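Intestinal fatty acid binding protein (Rattus norvegicus, PDB 1ICM) binds long-chain fatty acids such as myristate inside its beta barrel and probably serves in their uptake or transport within intestinal cells. Local coordinates at residues T76-V90 with F93-E107. Residues are numbered along the deposited sequence; the frame is centred on the assembly and turned at random.
Sequences TELTGTWTMEGNKLV and FKRVDNGKELIAVRE. With MYR (myristic acid), chain B.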
loop_
_atom_site.group_PDB
_atom_site.type_symbol
_atom_site.label_atom_id
_atom_site.label_comp_id
_atom_site.label_asym_id
_atom_site.label_seq_id
_atom_site.Cartn_x
_atom_site.Cartn_y
_atom_site.Cartn_z
ATOM N N THR A 76 -6.844 -11.747 0.691
ATOM C CA THR A 76 -7.806 -10.961 -0.127
ATOM C C THR A 76 -7.134 -10.518 -1.405
ATOM O O THR A 76 -6.066 -9.875 -1.363
ATOM C CB THR A 76 -8.237 -9.723 0.646
ATOM O OG1 THR A 76 -8.941 -10.166 1.779
ATOM C CG2 THR A 76 -9.081 -8.763 -0.173
ATOM N N GLU A 77 -7.680 -10.921 -2.542
ATOM C CA GLU A 77 -7.051 -10.579 -3.828
ATOM C C GLU A 77 -7.535 -9.285 -4.495
ATOM O O GLU A 77 -8.736 -9.001 -4.488
ATOM C CB GLU A 77 -7.062 -11.784 -4.777
ATOM C CG GLU A 77 -6.119 -12.868 -4.231
ATOM C CD GLU A 77 -6.384 -14.268 -4.709
ATOM O OE1 GLU A 77 -7.430 -14.635 -5.252
ATOM O OE2 GLU A 77 -5.351 -15.040 -4.463
ATOM N N LEU A 78 -6.603 -8.495 -5.058
ATOM C CA LEU A 78 -6.945 -7.235 -5.716
ATOM C C LEU A 78 -6.317 -7.277 -7.102
ATOM O O LEU A 78 -5.346 -8.015 -7.355
ATOM C CB LEU A 78 -6.205 -6.018 -5.050
ATOM C CG LEU A 78 -6.253 -5.904 -3.536
ATOM C CD1 LEU A 78 -5.563 -4.618 -3.146
ATOM C CD2 LEU A 78 -7.693 -5.729 -3.132
ATOM N N THR A 79 -6.836 -6.461 -8.016
ATOM C CA THR A 79 -6.219 -6.340 -9.339
ATOM C C THR A 79 -6.289 -4.847 -9.652
ATOM O O THR A 79 -7.245 -4.158 -9.256
ATOM C CB THR A 79 -6.790 -7.141 -10.503
ATOM O OG1 THR A 79 -8.165 -6.811 -10.521
ATOM C CG2 THR A 79 -6.606 -8.622 -10.227
ATOM N N GLY A 80 -5.270 -4.304 -10.332
ATOM C CA GLY A 80 -5.376 -2.874 -10.614
ATOM C C GLY A 80 -4.106 -2.385 -11.298
ATOM O O GLY A 80 -3.306 -3.169 -11.799
ATOM N N THR A 81 -3.965 -1.061 -11.305
ATOM C CA THR A 81 -2.806 -0.438 -11.930
ATOM C C THR A 81 -2.393 0.799 -11.157
ATOM O O THR A 81 -3.162 1.498 -10.501
ATOM C CB THR A 81 -3.108 0.093 -13.375
ATOM O OG1 THR A 81 -4.056 1.119 -13.205
ATOM C CG2 THR A 81 -3.760 -0.960 -14.254
ATOM N N TRP A 82 -1.115 1.091 -11.288
ATOM C CA TRP A 82 -0.570 2.287 -10.719
ATOM C C TRP A 82 -0.213 3.169 -11.937
ATOM O O TRP A 82 0.293 2.687 -12.977
ATOM C CB TRP A 82 0.798 2.005 -10.022
ATOM C CG TRP A 82 0.785 1.423 -8.632
ATOM C CD1 TRP A 82 1.115 0.149 -8.299
ATOM C CD2 TRP A 82 0.451 2.105 -7.407
ATOM N NE1 TRP A 82 0.962 0.023 -6.934
ATOM C CE2 TRP A 82 0.571 1.181 -6.359
ATOM C CE3 TRP A 82 0.060 3.407 -7.097
ATOM C CZ2 TRP A 82 0.350 1.545 -5.032
ATOM C CZ3 TRP A 82 -0.181 3.794 -5.790
ATOM C CH2 TRP A 82 -0.038 2.841 -4.777
ATOM N N THR A 83 -0.394 4.477 -11.763
ATOM C CA THR A 83 0.029 5.366 -12.845
ATOM C C THR A 83 0.675 6.581 -12.226
ATOM O O THR A 83 0.357 6.917 -11.089
ATOM C CB THR A 83 -1.136 5.861 -13.720
ATOM O OG1 THR A 83 -2.134 6.427 -12.882
ATOM C CG2 THR A 83 -1.685 4.701 -14.533
ATOM N N MET A 84 1.563 7.275 -12.959
ATOM C CA MET A 84 2.179 8.480 -12.385
ATOM C C MET A 84 1.354 9.707 -12.737
ATOM O O MET A 84 1.157 9.974 -13.928
ATOM C CB MET A 84 3.603 8.670 -12.914
ATOM C CG MET A 84 4.252 9.889 -12.279
ATOM S SD MET A 84 5.167 9.520 -10.757
ATOM C CE MET A 84 6.538 8.573 -11.472
ATOM N N GLU A 85 0.868 10.417 -11.721
ATOM C CA GLU A 85 0.069 11.618 -11.925
ATOM C C GLU A 85 0.793 12.766 -11.306
ATOM O O GLU A 85 0.769 12.883 -10.085
ATOM C CB GLU A 85 -1.231 11.723 -11.136
ATOM C CG GLU A 85 -2.462 11.659 -12.030
ATOM C CD GLU A 85 -2.721 10.230 -12.397
ATOM O OE1 GLU A 85 -1.726 9.725 -13.088
ATOM O OE2 GLU A 85 -3.736 9.627 -12.080
ATOM N N GLY A 86 1.396 13.603 -12.140
ATOM C CA GLY A 86 2.153 14.683 -11.582
ATOM C C GLY A 86 3.329 13.979 -10.936
ATOM O O GLY A 86 4.064 13.187 -11.541
ATOM N N ASN A 87 3.478 14.287 -9.659
ATOM C CA ASN A 87 4.532 13.722 -8.861
ATOM C C ASN A 87 4.108 12.538 -8.021
ATOM O O ASN A 87 4.918 11.947 -7.318
ATOM C CB ASN A 87 5.074 14.829 -7.942
ATOM C CG ASN A 87 6.298 15.389 -8.622
ATOM O OD1 ASN A 87 7.326 14.690 -8.751
ATOM N ND2 ASN A 87 6.178 16.637 -9.082
ATOM N N LYS A 88 2.823 12.240 -8.065
ATOM C CA LYS A 88 2.264 11.153 -7.293
ATOM C C LYS A 88 2.030 9.892 -8.088
ATOM O O LYS A 88 1.859 9.905 -9.310
ATOM C CB LYS A 88 0.833 11.499 -6.897
ATOM C CG LYS A 88 0.590 12.825 -6.197
ATOM C CD LYS A 88 -0.906 13.115 -6.102
ATOM C CE LYS A 88 -1.219 13.961 -4.866
ATOM N NZ LYS A 88 -2.579 14.540 -4.821
ATOM N N LEU A 89 1.956 8.792 -7.322
ATOM C CA LEU A 89 1.584 7.510 -7.910
ATOM C C LEU A 89 0.123 7.324 -7.453
ATOM O O LEU A 89 -0.164 7.480 -6.242
ATOM C CB LEU A 89 2.457 6.332 -7.466
ATOM C CG LEU A 89 3.815 6.240 -8.141
ATOM C CD1 LEU A 89 4.641 5.146 -7.449
ATOM C CD2 LEU A 89 3.549 5.783 -9.567
ATOM N N VAL A 90 -0.784 7.049 -8.407
ATOM C CA VAL A 90 -2.201 6.875 -8.106
ATOM C C VAL A 90 -2.521 5.455 -8.478
ATOM O O VAL A 90 -2.173 5.082 -9.600
ATOM C CB VAL A 90 -3.038 7.893 -8.885
ATOM C CG1 VAL A 90 -4.538 7.606 -8.727
ATOM C CG2 VAL A 90 -2.732 9.306 -8.374
ATOM N N PHE A 93 -7.545 0.189 -7.789
ATOM C CA PHE A 93 -7.714 -1.246 -7.572
ATOM C C PHE A 93 -9.168 -1.660 -7.300
ATOM O O PHE A 93 -10.018 -0.841 -6.971
ATOM C CB PHE A 93 -6.887 -1.679 -6.344
ATOM C CG PHE A 93 -5.410 -1.478 -6.582
ATOM C CD1 PHE A 93 -4.689 -2.393 -7.348
ATOM C CD2 PHE A 93 -4.805 -0.335 -6.057
ATOM C CE1 PHE A 93 -3.332 -2.140 -7.581
ATOM C CE2 PHE A 93 -3.445 -0.089 -6.249
ATOM C CZ PHE A 93 -2.734 -1.002 -7.031
ATOM N N LYS A 94 -9.360 -2.962 -7.444
ATOM C CA LYS A 94 -10.658 -3.597 -7.228
ATOM C C LYS A 94 -10.433 -4.916 -6.495
ATOM O O LYS A 94 -9.515 -5.648 -6.864
ATOM C CB LYS A 94 -11.151 -4.067 -8.602
ATOM C CG LYS A 94 -12.605 -3.806 -8.931
ATOM C CD LYS A 94 -12.769 -2.682 -9.952
ATOM C CE LYS A 94 -13.973 -1.790 -9.678
ATOM N NZ LYS A 94 -14.359 -0.999 -10.854
ATOM N N ARG A 95 -11.284 -5.231 -5.507
ATOM C CA ARG A 95 -11.249 -6.501 -4.776
ATOM C C ARG A 95 -11.840 -7.523 -5.718
ATOM O O ARG A 95 -12.915 -7.261 -6.226
ATOM C CB ARG A 95 -12.150 -6.420 -3.534
ATOM C CG ARG A 95 -11.476 -5.702 -2.362
ATOM C CD ARG A 95 -12.231 -5.736 -1.035
ATOM N NE ARG A 95 -12.566 -7.104 -0.597
ATOM C CZ ARG A 95 -12.729 -7.438 0.701
ATOM N NH1 ARG A 95 -12.581 -6.565 1.721
ATOM N NH2 ARG A 95 -13.058 -8.716 0.970
ATOM N N VAL A 96 -11.222 -8.644 -5.997
ATOM C CA VAL A 96 -11.817 -9.561 -6.925
ATOM C C VAL A 96 -13.037 -10.267 -6.351
ATOM O O VAL A 96 -13.854 -10.714 -7.137
ATOM C CB VAL A 96 -10.773 -10.610 -7.257
ATOM C CG1 VAL A 96 -11.308 -11.730 -8.145
ATOM C CG2 VAL A 96 -9.575 -9.909 -7.884
ATOM N N ASP A 97 -13.166 -10.374 -5.018
ATOM C CA ASP A 97 -14.320 -11.074 -4.476
ATOM C C ASP A 97 -15.644 -10.332 -4.657
ATOM O O ASP A 97 -16.596 -10.842 -5.262
ATOM C CB ASP A 97 -14.100 -11.428 -2.992
ATOM C CG ASP A 97 -13.712 -10.279 -2.100
ATOM O OD1 ASP A 97 -13.557 -9.146 -2.509
ATOM O OD2 ASP A 97 -13.559 -10.615 -0.829
ATOM N N ASN A 98 -15.678 -9.133 -4.081
ATOM C CA ASN A 98 -16.801 -8.239 -4.038
ATOM C C ASN A 98 -16.844 -7.127 -5.084
ATOM O O ASN A 98 -17.841 -6.387 -5.115
ATOM C CB ASN A 98 -17.129 -7.826 -2.589
ATOM C CG ASN A 98 -16.159 -6.819 -1.995
ATOM O OD1 ASN A 98 -16.118 -6.547 -0.773
ATOM N ND2 ASN A 98 -15.391 -6.212 -2.885
ATOM N N GLY A 99 -15.797 -6.986 -5.919
ATOM C CA GLY A 99 -15.779 -5.964 -6.943
ATOM C C GLY A 99 -15.738 -4.510 -6.485
ATOM O O GLY A 99 -15.901 -3.564 -7.244
ATOM N N LYS A 100 -15.517 -4.289 -5.215
ATOM C CA LYS A 100 -15.480 -2.954 -4.666
ATOM C C LYS A 100 -14.155 -2.260 -4.960
ATOM O O LYS A 100 -13.141 -2.908 -5.086
ATOM C CB LYS A 100 -15.922 -2.908 -3.208
ATOM C CG LYS A 100 -17.436 -3.143 -3.198
ATOM C CD LYS A 100 -18.048 -3.617 -1.889
ATOM C CE LYS A 100 -19.567 -3.575 -1.897
ATOM N NZ LYS A 100 -20.079 -2.197 -1.980
ATOM N N GLU A 101 -14.214 -0.956 -5.105
ATOM C CA GLU A 101 -13.044 -0.156 -5.445
ATOM C C GLU A 101 -12.233 0.297 -4.249
ATOM O O GLU A 101 -12.737 0.741 -3.206
ATOM C CB GLU A 101 -13.536 1.053 -6.281
ATOM C CG GLU A 101 -12.504 2.155 -6.546
ATOM C CD GLU A 101 -13.136 3.444 -7.001
ATOM O OE1 GLU A 101 -13.722 4.102 -6.018
ATOM O OE2 GLU A 101 -13.101 3.810 -8.162
ATOM N N LEU A 102 -10.914 0.236 -4.475
ATOM C CA LEU A 102 -9.963 0.671 -3.452
ATOM C C LEU A 102 -8.932 1.535 -4.176
ATOM O O LEU A 102 -8.311 1.099 -5.159
ATOM C CB LEU A 102 -9.244 -0.550 -2.819
ATOM C CG LEU A 102 -8.364 -0.270 -1.578
ATOM C CD1 LEU A 102 -8.065 -1.594 -0.863
ATOM C CD2 LEU A 102 -7.040 0.368 -2.049
ATOM N N ILE A 103 -8.802 2.740 -3.687
ATOM C CA ILE A 103 -7.835 3.663 -4.294
ATOM C C ILE A 103 -6.636 3.861 -3.379
ATOM O O ILE A 103 -6.804 4.030 -2.161
ATOM C CB ILE A 103 -8.472 5.065 -4.305
ATOM C CG1 ILE A 103 -9.713 5.071 -5.184
ATOM C CG2 ILE A 103 -7.457 6.068 -4.880
ATOM C CD1 ILE A 103 -9.488 4.531 -6.580
ATOM N N ALA A 104 -5.443 3.937 -3.957
ATOM C CA ALA A 104 -4.292 4.211 -3.105
ATOM C C ALA A 104 -3.430 5.292 -3.762
ATOM O O ALA A 104 -3.295 5.320 -4.989
ATOM C CB ALA A 104 -3.447 2.969 -2.845
ATOM N N VAL A 105 -2.829 6.116 -2.926
ATOM C CA VAL A 105 -1.945 7.166 -3.419
ATOM C C VAL A 105 -0.640 7.168 -2.628
ATOM O O VAL A 105 -0.648 7.032 -1.408
ATOM C CB VAL A 105 -2.575 8.543 -3.156
ATOM C CG1 VAL A 105 -1.704 9.698 -3.686
ATOM C CG2 VAL A 105 -3.994 8.577 -3.714
ATOM N N ARG A 106 0.456 7.347 -3.351
ATOM C CA ARG A 106 1.775 7.445 -2.743
ATOM C C ARG A 106 2.313 8.819 -3.135
ATOM O O ARG A 106 2.349 9.180 -4.301
ATOM C CB ARG A 106 2.771 6.448 -3.294
ATOM C CG ARG A 106 2.609 5.080 -2.660
ATOM C CD ARG A 106 3.609 4.099 -3.246
ATOM N NE ARG A 106 3.574 2.852 -2.494
ATOM C CZ ARG A 106 3.649 1.629 -2.994
ATOM N NH1 ARG A 106 3.705 1.422 -4.313
ATOM N NH2 ARG A 106 3.614 0.588 -2.160
ATOM N N GLU A 107 2.724 9.581 -2.141
ATOM C CA GLU A 107 3.286 10.880 -2.445
ATOM C C GLU A 107 4.364 11.229 -1.409
ATOM O O GLU A 107 4.297 10.781 -0.272
ATOM C CB GLU A 107 2.139 11.887 -2.449
ATOM C CG GLU A 107 1.762 12.283 -1.036
ATOM C CD GLU A 107 0.493 13.094 -1.031
ATOM O OE1 GLU A 107 0.655 14.305 -1.557
ATOM O OE2 GLU A 107 -0.550 12.612 -0.573
HETATM C C1 MYR B . 2.487 -1.961 -4.114
HETATM O O1 MYR B . 3.338 -1.995 -3.144
HETATM O O2 MYR B . 2.518 -1.073 -4.927
HETATM C C2 MYR B . 1.485 -3.110 -4.147
HETATM C C3 MYR B . 0.033 -2.697 -4.000
HETATM C C4 MYR B . -0.306 -2.034 -2.670
HETATM C C5 MYR B . -1.783 -1.680 -2.488
HETATM C C6 MYR B . -2.092 -1.398 -1.017
HETATM C C7 MYR B . -3.476 -1.816 -0.543
HETATM C C8 MYR B . -3.381 -2.496 0.821
HETATM C C9 MYR B . -4.425 -1.989 1.789
HETATM C C10 MYR B . -4.060 -2.209 3.248
HETATM C C11 MYR B . -4.686 -3.481 3.783
HETATM C C12 MYR B . -4.140 -3.994 5.103
HETATM C C13 MYR B . -4.790 -5.325 5.441
HETATM C C14 MYR B . -4.511 -5.845 6.840
#
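Carboxylate oxygen O2 of the bound myristate is gripped from both segments: R106 NH1 donates to it at 2.8 Å, and W82 NE1 adds a weak, bent bond, its N-H...O angle being 125°. The other oxygen, O1, lies at the edge of the R106 guanidinium, in its plane, and takes a straighter bond from NH2. R106 thus meets the carboxylate with two nitrogens, one to each oxygen, while its NE is held by Q115, a second-shell partner that helps fix the rotation of the guanidinium. The side chain runs extended from CG to NE and crosses W82 at about a right angle, yet its guanidinium lies almost parallel to the indole, 14° between planes, with NH1 3.4 Å from W82 CZ2. R106 NH1 lies over one face of the indole and F93 CZ over the other, both toward the rim, and F62 from outside the two segments also stacks with it. The F93 edge points at the five-membered ring in a T-shaped pair, centroids 5.4 Å apart. F93 in turn lies against G80, its CD1 3.4 Å from G80 CA, where a side chain on the glycine would collide with the ring. At the far end of the indole, CH2 rests on A104 CB. Replacing W82 with an alanine would probably leave O2 with one donor fewer and open a gap between the F93 ring and the R106 guanidinium, leaving the F93 ring freer to turn. The strands themselves pair antiparallel, T79 with K94 and L89 with R106. Consecutive antiparallel hairpins that line one side of a cavity, with an arginine gripping the fatty-acid carboxylate inside, are characteristic of the beta barrel of the cytosolic fatty-acid binding proteins, in the calycin clan.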